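PDB 3KLJ: NAD(FAD)-dependent dehydrogenase, NirB-family (N-terminal domain) from Clostridium acetobutylicum, which catalyses the NADH-dependent reduction of rubredoxin through a bound FAD, passing electrons into the chains that scavenge dioxygen in this obligate anaerobe. Local coordinates for residues N250-E254 against V286-N290; A85-P90 against F235-I241; D335-V339 against A351-D355; N345-A350 against I366-F372; I54-N58 against K138-E142. All coordinates share one frame. Where two conformers were deposited one is given. Numbering follows the deposited sequence.

Overall arrangement
Contacts 1, 2 and 5 lie in the nucleotide-binding part of the chain, contacts 3 and 4 in the C-terminal domain. Contact 1 is buried and mostly van der Waals. Contact 2 is partly buried and also apolar, and it alone of the five includes residues that touch FAD. Contact 5 joins the FAD domain to the NADH domain, with isoleucines inside and one lysine-asparagine bond at the surface. Contacts 3 and 4 share strand 346-353, with centres about 17 Å apart, and touch where Val339 O meets Ala350 CB at 3.4 Å. Contact 3 is buried and is regular backbone pairing, with a salt bridge at its end; contact 4 mixes side-chain packing, polar bonds and a bridging water nearer the surface.

Contact 1 of 5, residues N250-E254 against V286-N290; sequences NDHME and VAGLN
Val286 lays its CG1 methyl over the turn in 250-254. Val286 CG1 lies 3.5 Å from Asp251 O, 3.9 Å from His252 C and 3.9 Å from Met253 CG. The turn is type I, from Asn250 to Met253, closed by Met253 N to Asn250 O at 3.0 Å. Met253 then takes positive phi (64°/20°), and Asn250 N bonds to Glu254 O at 3.1 Å. Residues 286-290 are helical. Met253 faces Ala287, with CA atoms 5.3 Å apart and Met253 CB 3.8 Å from Ala287 CB; its chi1 and chi2 are both m. Val286 is t. Asn290 (chi1 m) points at the turn. Asn290 ND2 donates to Val286 O (2.9 Å), one turn back, and also to Ala296 O. His252 CB is 3.5 Å from Asn290 OD1, while His252 ND1 bonds to Ala296 O. Asp251 OD2 pairs with Ser297 OG. The contact packs the loop between strands 247-249 and 260-262 on helix 277-291, within the FAD-binding domain of the glutathione reductase fold.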
# COMPACT_ATOMS: atom_id res chain seq x y z
N ASN A 250 12.30 -14.87 -4.98
CA ASN A 250 13.72 -14.55 -4.78
C ASN A 250 14.05 -13.16 -5.35
O ASN A 250 13.14 -12.40 -5.70
CB ASN A 250 14.67 -15.69 -5.25
CG ASN A 250 14.73 -15.87 -6.78
OD1 ASN A 250 15.38 -16.80 -7.28
ND2 ASN A 250 14.06 -15.01 -7.52
N ASP A 251 15.34 -12.82 -5.41
CA ASP A 251 15.76 -11.48 -5.86
C ASP A 251 15.53 -11.28 -7.36
O ASP A 251 15.47 -10.14 -7.84
CB ASP A 251 17.24 -11.27 -5.52
CG ASP A 251 18.11 -12.41 -5.99
OD1 ASP A 251 17.94 -13.53 -5.49
OD2 ASP A 251 18.96 -12.19 -6.87
N HIS A 252 15.38 -12.39 -8.10
CA HIS A 252 15.00 -12.34 -9.52
C HIS A 252 13.49 -12.21 -9.75
O HIS A 252 13.03 -12.25 -10.89
CB HIS A 252 15.53 -13.59 -10.23
CG HIS A 252 17.00 -13.78 -10.08
ND1 HIS A 252 17.92 -12.88 -10.58
CD2 HIS A 252 17.71 -14.77 -9.49
CE1 HIS A 252 19.14 -13.31 -10.30
NE2 HIS A 252 19.04 -14.45 -9.64
N MET A 253 12.74 -12.09 -8.66
CA MET A 253 11.27 -12.13 -8.67
C MET A 253 10.66 -13.47 -9.11
O MET A 253 9.50 -13.54 -9.50
CB MET A 253 10.67 -10.94 -9.44
CG MET A 253 10.87 -9.58 -8.76
SD MET A 253 10.14 -9.55 -7.11
CE MET A 253 11.59 -9.38 -6.03
N GLU A 254 11.46 -14.54 -9.04
CA GLU A 254 11.00 -15.90 -9.37
C GLU A 254 10.27 -16.54 -8.20
O GLU A 254 10.74 -16.47 -7.07
CB GLU A 254 12.19 -16.77 -9.73
CG GLU A 254 12.97 -16.28 -10.95
CD GLU A 254 14.24 -17.06 -11.19
OE1 GLU A 254 14.99 -17.33 -10.22
OE2 GLU A 254 14.50 -17.39 -12.36
N VAL A 286 12.05 -5.75 -12.46
CA VAL A 286 12.95 -6.92 -12.35
C VAL A 286 12.30 -8.20 -12.92
O VAL A 286 12.96 -8.96 -13.64
CB VAL A 286 13.47 -7.11 -10.89
CG1 VAL A 286 14.13 -8.49 -10.68
CG2 VAL A 286 14.46 -6.01 -10.54
N ALA A 287 11.02 -8.40 -12.63
CA ALA A 287 10.26 -9.53 -13.16
C ALA A 287 10.20 -9.55 -14.69
O ALA A 287 10.40 -10.61 -15.30
CB ALA A 287 8.85 -9.57 -12.54
N GLY A 288 9.88 -8.41 -15.30
CA GLY A 288 9.80 -8.30 -16.76
C GLY A 288 11.14 -8.61 -17.42
O GLY A 288 11.20 -9.35 -18.41
N LEU A 289 12.20 -8.03 -16.86
CA LEU A 289 13.59 -8.22 -17.30
C LEU A 289 14.02 -9.69 -17.25
O LEU A 289 14.61 -10.21 -18.20
CB LEU A 289 14.53 -7.38 -16.43
CG LEU A 289 15.16 -6.05 -16.89
CD1 LEU A 289 14.55 -5.39 -18.16
CD2 LEU A 289 15.24 -5.04 -15.73
N ASN A 290 13.72 -10.35 -16.13
CA ASN A 290 14.07 -11.77 -15.94
C ASN A 290 13.26 -12.69 -16.86
O ASN A 290 13.81 -13.63 -17.44
CB ASN A 290 13.89 -12.18 -14.48
CG ASN A 290 15.11 -11.87 -13.62
OD1 ASN A 290 16.06 -12.67 -13.56
ND2 ASN A 290 15.08 -10.75 -12.94

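Contact 2 of 5, residues A85-P90 against F235-I241; sequences ATSIDP and FIKDTEI. With FAD (flavin-adenine dinucleotide), chain B.
The adenine end of the FAD pocket is bordered by this contact, through Ala85 and Phe235. Ala85 N donates to FAD N1A (3.0 Å), and FAD N6A donates to Ala85 O (2.9 Å), so the backbone reads the adenine edge. Phe235 CD1 comes within 3.6 Å of FAD N6A. Residues 85-89 form an edge strand, with a classic bulge at Thr86 and Ser87 opposite Thr96. Residues 235-236 end a 3-10 segment that begins earlier in the chain. A type I turn follows from Ile236 to Thr239, with Thr239 N to Ile236 O at 2.8 Å. CA atoms of Thr86 and Phe235 are 4.8 Å apart, those of Ile88 and Ile236 6.4 Å. Phe235 (chi1 p) sets CB 3.5 Å from Thr86 O, and its CA makes a CA-H...O contact to the same oxygen, also 3.5 Å. This joins the three-stranded antiparallel sheet of the FAD domain to the loop between strands 229-231 and 247-249. Ile88 (m, t) points at 235-241: its CD1 lies 3.8 Å from Phe235 CD2, at the ring edge, and 4.1 Å from Ile241 CD1. Strand 107-110 lies against the same cluster. Thr239 CG2 sits 3.3 Å from Ile88 O and 4.1 Å from Pro90 CD. Thr239 OG1 (chi1 p) donates to Ile236 O (2.9 Å). It also accepts from Ile241 N, with Ile241 N to Thr239 OG1 at 3.1 Å, which makes an ST turn.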
# COMPACT_ATOMS: atom_id res chain seq x y z
N ALA A 85 -8.31 -13.87 -13.88
CA ALA A 85 -7.73 -15.21 -13.80
C ALA A 85 -8.23 -15.90 -12.54
O ALA A 85 -8.25 -15.29 -11.47
CB ALA A 85 -6.21 -15.14 -13.80
N THR A 86 -8.66 -17.15 -12.69
CA THR A 86 -9.19 -17.93 -11.57
C THR A 86 -8.30 -19.12 -11.25
O THR A 86 -8.31 -19.60 -10.12
CB THR A 86 -10.62 -18.48 -11.85
OG1 THR A 86 -10.66 -19.08 -13.15
CG2 THR A 86 -11.66 -17.36 -11.78
N SER A 87 -7.54 -19.59 -12.24
CA SER A 87 -6.73 -20.81 -12.13
C SER A 87 -5.41 -20.68 -12.86
O SER A 87 -5.31 -19.97 -13.86
CB SER A 87 -7.48 -22.01 -12.71
OG SER A 87 -8.15 -22.74 -11.72
N ILE A 88 -4.39 -21.37 -12.35
CA ILE A 88 -3.12 -21.54 -13.04
C ILE A 88 -2.78 -23.03 -13.12
O ILE A 88 -2.85 -23.74 -12.11
CB ILE A 88 -1.93 -20.78 -12.35
CG1 ILE A 88 -2.23 -19.29 -12.18
CG2 ILE A 88 -0.65 -20.95 -13.17
CD1 ILE A 88 -1.25 -18.57 -11.25
N ASP A 89 -2.43 -23.49 -14.32
CA ASP A 89 -1.92 -24.84 -14.55
C ASP A 89 -0.46 -24.75 -15.01
O ASP A 89 -0.17 -24.69 -16.21
CB ASP A 89 -2.82 -25.54 -15.59
CG ASP A 89 -2.30 -26.91 -16.00
OD1 ASP A 89 -2.89 -27.47 -16.94
OD2 ASP A 89 -1.32 -27.43 -15.41
N PRO A 90 0.48 -24.72 -14.05
CA PRO A 90 1.90 -24.51 -14.33
C PRO A 90 2.58 -25.50 -15.26
O PRO A 90 3.51 -25.09 -15.98
CB PRO A 90 2.54 -24.58 -12.94
CG PRO A 90 1.48 -23.99 -12.06
CD PRO A 90 0.21 -24.63 -12.60
N PHE A 235 -6.32 -17.29 -6.64
CA PHE A 235 -6.14 -18.07 -7.88
C PHE A 235 -4.93 -19.03 -7.90
O PHE A 235 -4.80 -19.83 -8.81
CB PHE A 235 -6.10 -17.15 -9.11
CG PHE A 235 -5.04 -16.09 -9.02
CD1 PHE A 235 -5.34 -14.85 -8.49
CD2 PHE A 235 -3.74 -16.35 -9.46
CE1 PHE A 235 -4.35 -13.87 -8.38
CE2 PHE A 235 -2.75 -15.38 -9.35
CZ PHE A 235 -3.05 -14.14 -8.82
N ILE A 236 -4.04 -18.95 -6.91
CA ILE A 236 -2.92 -19.90 -6.83
C ILE A 236 -3.24 -21.16 -6.01
O ILE A 236 -2.44 -22.08 -5.97
CB ILE A 236 -1.58 -19.26 -6.27
CG1 ILE A 236 -1.65 -19.06 -4.74
CG2 ILE A 236 -1.22 -17.99 -7.03
CD1 ILE A 236 -0.29 -18.82 -4.07
N LYS A 237 -4.41 -21.17 -5.37
CA LYS A 237 -4.80 -22.18 -4.35
C LYS A 237 -4.55 -23.67 -4.68
O LYS A 237 -4.27 -24.47 -3.78
CB LYS A 237 -6.27 -22.00 -3.92
CG LYS A 237 -7.29 -22.27 -5.02
CD LYS A 237 -8.67 -22.65 -4.46
CE LYS A 237 -9.59 -21.45 -4.33
NZ LYS A 237 -9.90 -20.83 -5.65
N ASP A 238 -4.66 -24.02 -5.96
CA ASP A 238 -4.50 -25.42 -6.35
C ASP A 238 -3.06 -25.76 -6.78
O ASP A 238 -2.73 -26.92 -6.99
CB ASP A 238 -5.49 -25.80 -7.45
CG ASP A 238 -6.88 -26.06 -6.91
OD1 ASP A 238 -7.06 -26.07 -5.68
OD2 ASP A 238 -7.81 -26.27 -7.73
N THR A 239 -2.20 -24.75 -6.84
CA THR A 239 -0.84 -24.94 -7.32
C THR A 239 0.14 -25.12 -6.17
O THR A 239 -0.23 -24.98 -5.00
CB THR A 239 -0.39 -23.75 -8.18
OG1 THR A 239 -0.00 -22.67 -7.32
CG2 THR A 239 -1.51 -23.30 -9.11
N GLU A 240 1.39 -25.40 -6.51
CA GLU A 240 2.45 -25.48 -5.51
C GLU A 240 3.24 -24.18 -5.39
O GLU A 240 4.35 -24.18 -4.87
CB GLU A 240 3.37 -26.67 -5.79
CG GLU A 240 2.69 -28.03 -5.63
CD GLU A 240 2.06 -28.21 -4.26
OE1 GLU A 240 0.83 -28.42 -4.19
OE2 GLU A 240 2.79 -28.12 -3.25
N ILE A 241 2.67 -23.07 -5.86
CA ILE A 241 3.33 -21.77 -5.73
C ILE A 241 3.38 -21.39 -4.24
O ILE A 241 2.35 -21.31 -3.57
CB ILE A 241 2.59 -20.66 -6.53
CG1 ILE A 241 2.71 -20.92 -8.05
CG2 ILE A 241 3.14 -19.26 -6.17
CD1 ILE A 241 1.64 -20.23 -8.88
PA FAD B . -2.41 -3.19 -7.77
O1A FAD B . -3.45 -3.63 -6.77
O2A FAD B . -2.27 -1.69 -7.83
O5B FAD B . -2.77 -3.77 -9.21
C5B FAD B . -3.11 -5.14 -9.38
C4B FAD B . -4.16 -5.26 -10.48
O4B FAD B . -4.41 -6.64 -10.75
C3B FAD B . -5.49 -4.65 -10.04
O3B FAD B . -5.95 -3.76 -11.05
C2B FAD B . -6.43 -5.83 -9.88
O2B FAD B . -7.75 -5.53 -10.29
C1B FAD B . -5.81 -6.87 -10.80
N9A FAD B . -6.13 -8.26 -10.43
C8A FAD B . -6.30 -8.77 -9.17
N7A FAD B . -6.59 -10.09 -9.27
C5A FAD B . -6.60 -10.44 -10.57
C6A FAD B . -6.84 -11.65 -11.23
N6A FAD B . -7.39 -12.67 -10.56
N1A FAD B . -6.78 -11.68 -12.61
C2A FAD B . -6.49 -10.54 -13.33
N3A FAD B . -6.27 -9.35 -12.68
C4A FAD B . -6.31 -9.29 -11.32
N1 FAD B . 1.61 3.24 -1.79
C2 FAD B . 2.65 4.07 -1.46
O2 FAD B . 3.80 3.68 -1.57
N3 FAD B . 2.42 5.36 -1.02
C4 FAD B . 1.13 5.82 -0.90
O4 FAD B . 0.95 6.97 -0.49
C4X FAD B . 0.05 4.98 -1.22
N5 FAD B . -1.26 5.42 -1.12
C5X FAD B . -2.31 4.58 -1.44
C6 FAD B . -3.63 5.03 -1.33
C7 FAD B . -4.69 4.17 -1.68
C7M FAD B . -6.11 4.65 -1.56
C8 FAD B . -4.42 2.88 -2.12
C8M FAD B . -5.54 1.93 -2.50
C9 FAD B . -3.11 2.44 -2.23
C9A FAD B . -2.05 3.29 -1.89
N10 FAD B . -0.73 2.84 -2.01
C10 FAD B . 0.31 3.68 -1.68
C1' FAD B . -0.45 1.45 -2.47
C2' FAD B . -0.09 1.37 -3.93
O2' FAD B . -1.22 1.76 -4.69
C3' FAD B . 0.28 -0.07 -4.23
O3' FAD B . 1.47 -0.40 -3.55
C4' FAD B . 0.48 -0.34 -5.71
O4' FAD B . -0.68 0.02 -6.45
C5' FAD B . 0.72 -1.83 -5.90
O5' FAD B . 0.72 -2.09 -7.28
P FAD B . 0.44 -3.57 -7.80
O1P FAD B . 0.55 -3.57 -9.32
O2P FAD B . 1.34 -4.56 -7.11
O3P FAD B . -1.05 -3.92 -7.32

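Contact 3 of 5, residues D335-V339 against A351-D355; sequences DKYIV and AVIGD
This is antiparallel strand pairing in the C-terminal domain, between the ends of a beta hairpin farthest from its turn. Strands 337-339 and 351-353 run at 176°, with axes 4.8 Å apart. Tyr337 and Ile353 form a hydrogen-bonded pair (CA-CA 5.0 Å): Tyr337 N to Ile353 O is 2.9 Å, and Ile353 N to Tyr337 O is 2.8 Å. Ile338 and Val352 form the non-hydrogen-bonded pair (CA-CA 4.6 Å). Val339 and Ala351 are again hydrogen-bonded (CA-CA 5.4 Å), with Val339 N to Ala351 O and Ala351 N to Val339 O both 3.0 Å. Strand 346-353 is the middle strand of the domain's five-stranded antiparallel sheet; strands 312-317 and 327-332 flank the hairpin. Ile338 CG1 meets Val352 CG1 at 4.1 Å, on the face covered by helix 356-367. On the other face Tyr337 CB lies 4.0 Å from Ile353 CD1 and Val339 CG1 4.0 Å from Ala351 CB, near the loop with Leu186 and Asp187. Tyr337 is t at chi1, and its OH bonds to Asp187 and Arg330. Gly354 has positive phi (85°/14°); a CB there would clash with Asp335 O. Beyond the strands, Lys336 NZ makes a salt bridge to Asp355 OD1 at 2.8 Å. Asp355 (chi1 t) is the N-cap of helix 356-367, its OD2 accepting from Leu358 N.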
# COMPACT_ATOMS: atom_id res chain seq x y z
N ASP A 335 5.88 22.02 17.22
CA ASP A 335 5.92 21.73 15.79
C ASP A 335 6.28 20.28 15.48
O ASP A 335 6.06 19.81 14.37
CB ASP A 335 6.93 22.67 15.10
CG ASP A 335 8.21 22.89 15.92
OD1 ASP A 335 9.33 22.77 15.35
OD2 ASP A 335 8.12 23.20 17.13
N LYS A 336 6.86 19.57 16.45
CA LYS A 336 7.40 18.24 16.18
C LYS A 336 7.36 17.27 17.36
O LYS A 336 7.30 17.68 18.52
CB LYS A 336 8.83 18.34 15.61
CG LYS A 336 9.90 18.78 16.59
CD LYS A 336 11.28 18.92 15.90
CE LYS A 336 11.39 20.24 15.16
NZ LYS A 336 12.73 20.42 14.53
N TYR A 337 7.34 15.98 17.05
CA TYR A 337 7.39 14.93 18.05
C TYR A 337 8.51 13.99 17.64
O TYR A 337 8.63 13.63 16.45
CB TYR A 337 6.05 14.17 18.16
CG TYR A 337 6.13 12.98 19.09
CD1 TYR A 337 5.92 13.13 20.47
CD2 TYR A 337 6.46 11.71 18.61
CE1 TYR A 337 6.01 12.04 21.34
CE2 TYR A 337 6.55 10.62 19.46
CZ TYR A 337 6.32 10.79 20.83
OH TYR A 337 6.43 9.71 21.68
N ILE A 338 9.33 13.62 18.61
CA ILE A 338 10.43 12.70 18.37
C ILE A 338 10.36 11.57 19.38
O ILE A 338 10.18 11.82 20.57
CB ILE A 338 11.80 13.40 18.52
CG1 ILE A 338 11.93 14.55 17.52
CG2 ILE A 338 12.96 12.37 18.38
CD1 ILE A 338 12.99 15.59 17.88
N VAL A 339 10.49 10.34 18.90
CA VAL A 339 10.71 9.20 19.78
C VAL A 339 11.84 8.34 19.22
O VAL A 339 11.89 8.06 18.02
CB VAL A 339 9.41 8.39 20.11
CG1 VAL A 339 8.82 7.71 18.86
CG2 VAL A 339 9.66 7.38 21.22
N ALA A 351 10.57 7.28 15.45
CA ALA A 351 9.58 7.97 14.64
C ALA A 351 9.65 9.46 14.91
O ALA A 351 9.92 9.89 16.04
CB ALA A 351 8.16 7.42 14.93
N VAL A 352 9.41 10.25 13.88
CA VAL A 352 9.40 11.70 14.02
C VAL A 352 8.20 12.23 13.27
O VAL A 352 7.96 11.85 12.10
CB VAL A 352 10.68 12.37 13.46
CG1 VAL A 352 10.65 13.89 13.65
CG2 VAL A 352 11.93 11.83 14.13
N ILE A 353 7.44 13.08 13.94
CA ILE A 353 6.32 13.79 13.35
C ILE A 353 6.78 15.24 13.19
O ILE A 353 7.25 15.84 14.15
CB ILE A 353 5.06 13.74 14.27
CG1 ILE A 353 4.72 12.30 14.71
CG2 ILE A 353 3.86 14.41 13.58
CD1 ILE A 353 3.54 12.19 15.70
N GLY A 354 6.69 15.77 11.97
CA GLY A 354 6.95 17.18 11.72
C GLY A 354 8.40 17.60 11.51
O GLY A 354 8.70 18.79 11.54
N ASP A 355 9.29 16.64 11.28
CA ASP A 355 10.68 16.95 10.91
C ASP A 355 11.28 15.82 10.10
O ASP A 355 11.98 14.95 10.62
CB ASP A 355 11.53 17.24 12.17
CG ASP A 355 12.87 17.89 11.84
OD1 ASP A 355 13.51 18.40 12.79
OD2 ASP A 355 13.30 17.91 10.66

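Contact 4 of 5, residues N345-A350 against I366-F372; sequences NKIDAA and IDSSKSF
Apolar contacts centre on Ile366 and Ile347. Ile366 (m, t) lies along the strand: its CG1 is 3.4 Å from Ile347 CG2, and its CD1 is 3.8 Å from Ala350 CB. Ile347 (m, t) sends CD1 to 3.6 Å from Phe372 CZ. The CA atoms of Ile347 and Ile366 are 5.4 Å apart. Hydrogen bonds hold the other end. Phe372 N donates to Asn345 O at 2.7 Å, and Asn345 ND2 donates to Phe372 O at 2.9 Å. Asn345 O also takes a CA-H...O contact from Ser371 CA (3.4 Å). Lys346, with an extended side chain, donates from NZ to Ser369 OG at 2.8 Å. One water bridges the segments, accepting from Ile347 N (3.1 Å) and donating to Lys370 O (2.7 Å). Ser369 has positive phi (58°/50°), with two bonds back into the last turn, a Schellman motif; Ser369 N to Ile366 O is 3.0 Å. The backbone then extends through 370-372. Asp348 and Ala349 form a classic bulge opposite Met341. The contact thus ties the start of strand 346-353, and Asn345 before it, to the end of helix 356-367 and the loop after it, with helix 378-382 packed on Ile347 and Phe372.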
# COMPACT_ATOMS: atom_id res chain seq x y z
N ASN A 345 23.62 0.20 22.49
CA ASN A 345 24.17 1.47 22.02
C ASN A 345 23.80 1.75 20.56
O ASN A 345 24.46 2.53 19.86
CB ASN A 345 25.68 1.52 22.26
CG ASN A 345 26.02 1.51 23.74
OD1 ASN A 345 25.65 0.59 24.46
ND2 ASN A 345 26.72 2.54 24.20
N LYS A 346 22.72 1.11 20.12
CA LYS A 346 22.22 1.26 18.76
C LYS A 346 20.80 1.80 18.79
O LYS A 346 20.05 1.51 19.72
CB LYS A 346 22.28 -0.08 18.03
CG LYS A 346 23.67 -0.72 18.05
CD LYS A 346 23.86 -1.72 16.93
CE LYS A 346 25.34 -1.99 16.70
NZ LYS A 346 25.59 -2.79 15.48
N ILE A 347 20.43 2.59 17.79
CA ILE A 347 19.04 2.98 17.62
C ILE A 347 18.34 1.85 16.87
O ILE A 347 18.71 1.52 15.74
CB ILE A 347 18.88 4.33 16.89
CG1 ILE A 347 19.68 5.43 17.59
CG2 ILE A 347 17.41 4.70 16.79
CD1 ILE A 347 19.71 6.75 16.84
N ASP A 348 17.34 1.25 17.52
CA ASP A 348 16.59 0.13 16.97
C ASP A 348 15.32 0.59 16.27
O ASP A 348 14.88 -0.01 15.29
CB ASP A 348 16.22 -0.86 18.08
CG ASP A 348 15.57 -2.13 17.54
OD1 ASP A 348 16.21 -2.85 16.76
OD2 ASP A 348 14.41 -2.42 17.91
N ALA A 349 14.72 1.66 16.78
CA ALA A 349 13.48 2.19 16.22
C ALA A 349 13.31 3.65 16.56
O ALA A 349 13.76 4.12 17.61
CB ALA A 349 12.28 1.39 16.72
N ALA A 350 12.67 4.37 15.65
CA ALA A 350 12.43 5.80 15.83
C ALA A 350 11.27 6.26 14.97
O ALA A 350 11.05 5.72 13.87
CB ALA A 350 13.67 6.59 15.49
N ILE A 366 19.68 4.08 12.08
CA ILE A 366 19.09 2.75 12.27
C ILE A 366 19.54 1.79 11.17
O ILE A 366 20.08 0.71 11.46
CB ILE A 366 17.54 2.82 12.31
CG1 ILE A 366 17.08 3.54 13.59
CG2 ILE A 366 16.93 1.42 12.24
CD1 ILE A 366 15.70 4.12 13.51
N ASP A 367 19.33 2.18 9.92
CA ASP A 367 19.64 1.35 8.75
C ASP A 367 21.11 0.97 8.67
O ASP A 367 21.43 -0.19 8.40
CB ASP A 367 19.20 2.03 7.45
CG ASP A 367 17.69 1.96 7.22
OD1 ASP A 367 16.96 1.38 8.06
OD2 ASP A 367 17.23 2.49 6.19
N SER A 368 21.99 1.94 8.89
CA SER A 368 23.44 1.70 8.87
C SER A 368 23.94 1.08 10.17
O SER A 368 25.12 0.73 10.28
CB SER A 368 24.20 3.00 8.59
OG SER A 368 24.02 3.93 9.65
N SER A 369 23.05 0.95 11.15
CA SER A 369 23.33 0.32 12.44
C SER A 369 24.48 1.01 13.17
O SER A 369 25.43 0.37 13.64
CB SER A 369 23.57 -1.19 12.28
OG SER A 369 23.83 -1.82 13.52
N LYS A 370 24.37 2.33 13.26
CA LYS A 370 25.37 3.17 13.90
C LYS A 370 25.39 2.96 15.41
O LYS A 370 24.35 3.01 16.07
CB LYS A 370 25.11 4.65 13.59
CG LYS A 370 26.28 5.56 13.89
CD LYS A 370 25.92 7.02 13.65
CE LYS A 370 27.17 7.83 13.34
NZ LYS A 370 26.78 9.10 12.69
N SER A 371 26.58 2.72 15.94
CA SER A 371 26.76 2.60 17.38
C SER A 371 27.05 3.96 17.99
O SER A 371 27.75 4.78 17.39
CB SER A 371 27.87 1.61 17.70
OG SER A 371 28.98 1.87 16.86
N PHE A 372 26.51 4.20 19.18
CA PHE A 372 26.63 5.47 19.87
C PHE A 372 27.34 5.23 21.19
O PHE A 372 26.78 4.61 22.10
CB PHE A 372 25.24 6.09 20.12
CG PHE A 372 24.53 6.50 18.86
CD1 PHE A 372 23.85 5.55 18.09
CD2 PHE A 372 24.54 7.83 18.44
CE1 PHE A 372 23.21 5.92 16.91
CE2 PHE A 372 23.89 8.21 17.27
CZ PHE A 372 23.22 7.26 16.50
O HOH W 1 21.86 2.95 15.10

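Contact 5 of 5, residues I54-N58 against K138-E142; sequences IIAKN and KIKDE
Lys140 reaches from helix 133-146 across to the end of helix 51-56. Its chi angles are m, t, p, t, and the bend at chi3 brings Lys140 NZ to Asn58 OD1, to which it donates a hydrogen bond of 2.7 Å. On the way, Lys140 CD passes 3.6 Å from Ile54 O. Asn58 follows the helix with positive phi (59°/33°), and its chi1 is t. Ile55 is the second main residue, with chi angles m, t. Ile55 CG1 lies 3.9 Å from Lys140 CG, and Ile55 CD1 is 4.4 Å from Ile139 CG2. The CA atoms of Ile55 and Lys140 are 6.0 Å apart. Two domains meet here: 54-58 belongs to the FAD-binding domain and 138-142 to the NADH-binding domain of the glutathione reductase fold. Ile55 also packs on Leu161 and Ile165 of helix 156-168, and its side chain is about 8 Å from FAD. Ile139 (m, t) points its CB towards 54-58 and also touches Phe128 and Ile224, strand residues of the NADH domain.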
# COMPACT_ATOMS: atom_id res chain seq x y z
N ILE A 54 -9.14 11.88 -6.88
CA ILE A 54 -10.41 11.67 -7.56
C ILE A 54 -11.52 12.24 -6.67
O ILE A 54 -12.42 12.93 -7.14
CB ILE A 54 -10.66 10.14 -7.86
CG1 ILE A 54 -9.51 9.52 -8.65
CG2 ILE A 54 -12.02 9.91 -8.52
CD1 ILE A 54 -9.17 10.21 -9.97
N ILE A 55 -11.42 11.96 -5.38
CA ILE A 55 -12.34 12.50 -4.38
C ILE A 55 -12.06 14.00 -4.13
O ILE A 55 -12.94 14.82 -4.34
CB ILE A 55 -12.30 11.65 -3.07
CG1 ILE A 55 -12.85 10.24 -3.33
CG2 ILE A 55 -13.08 12.34 -1.95
CD1 ILE A 55 -12.33 9.17 -2.39
N ALA A 56 -10.84 14.35 -3.71
CA ALA A 56 -10.51 15.73 -3.32
C ALA A 56 -10.57 16.80 -4.43
O ALA A 56 -10.96 17.94 -4.17
CB ALA A 56 -9.15 15.79 -2.60
N LYS A 57 -10.17 16.44 -5.65
CA LYS A 57 -10.05 17.41 -6.74
C LYS A 57 -11.01 17.16 -7.90
O LYS A 57 -10.96 17.87 -8.92
CB LYS A 57 -8.61 17.45 -7.28
CG LYS A 57 -7.60 18.20 -6.39
CD LYS A 57 -6.20 17.94 -6.93
CE LYS A 57 -5.11 18.64 -6.12
NZ LYS A 57 -3.80 18.07 -6.51
N ASN A 58 -11.88 16.17 -7.74
CA ASN A 58 -12.85 15.81 -8.79
C ASN A 58 -12.16 15.41 -10.10
O ASN A 58 -12.66 15.68 -11.19
CB ASN A 58 -13.86 16.96 -9.00
CG ASN A 58 -15.01 16.58 -9.93
OD1 ASN A 58 -15.56 15.49 -9.83
ND2 ASN A 58 -15.36 17.49 -10.83
N LYS A 138 -17.94 5.30 -6.00
CA LYS A 138 -18.99 4.87 -5.07
C LYS A 138 -18.95 5.70 -3.77
O LYS A 138 -19.99 6.12 -3.26
CB LYS A 138 -18.87 3.37 -4.76
CG LYS A 138 -19.33 2.45 -5.89
CD LYS A 138 -19.19 0.98 -5.48
CE LYS A 138 -19.04 0.07 -6.70
NZ LYS A 138 -20.30 -0.02 -7.52
N ILE A 139 -17.74 5.92 -3.24
CA ILE A 139 -17.58 6.78 -2.07
C ILE A 139 -17.97 8.22 -2.38
O ILE A 139 -18.68 8.85 -1.58
CB ILE A 139 -16.13 6.72 -1.49
CG1 ILE A 139 -15.86 5.33 -0.91
CG2 ILE A 139 -15.97 7.77 -0.40
CD1 ILE A 139 -14.40 4.90 -0.96
N LYS A 140 -17.52 8.76 -3.51
CA LYS A 140 -17.88 10.12 -3.93
C LYS A 140 -19.38 10.35 -3.82
O LYS A 140 -19.82 11.33 -3.22
CB LYS A 140 -17.43 10.40 -5.37
CG LYS A 140 -15.98 10.83 -5.52
CD LYS A 140 -15.77 11.52 -6.87
CE LYS A 140 -16.19 12.97 -6.80
NZ LYS A 140 -16.33 13.57 -8.16
N ASP A 141 -20.15 9.42 -4.38
CA ASP A 141 -21.60 9.56 -4.49
C ASP A 141 -22.35 9.36 -3.19
O ASP A 141 -23.33 10.06 -2.94
CB ASP A 141 -22.15 8.64 -5.58
CG ASP A 141 -21.81 9.12 -6.97
OD1 ASP A 141 -20.61 9.24 -7.29
OD2 ASP A 141 -22.75 9.40 -7.75
N GLU A 142 -21.91 8.41 -2.37
CA GLU A 142 -22.57 8.21 -1.08
C GLU A 142 -22.36 9.40 -0.15
O GLU A 142 -23.27 9.79 0.58
CB GLU A 142 -22.13 6.90 -0.40
CG GLU A 142 -23.13 5.75 -0.51
CD GLU A 142 -24.47 6.02 0.17
OE1 GLU A 142 -24.70 5.53 1.30
OE2 GLU A 142 -25.29 6.73 -0.43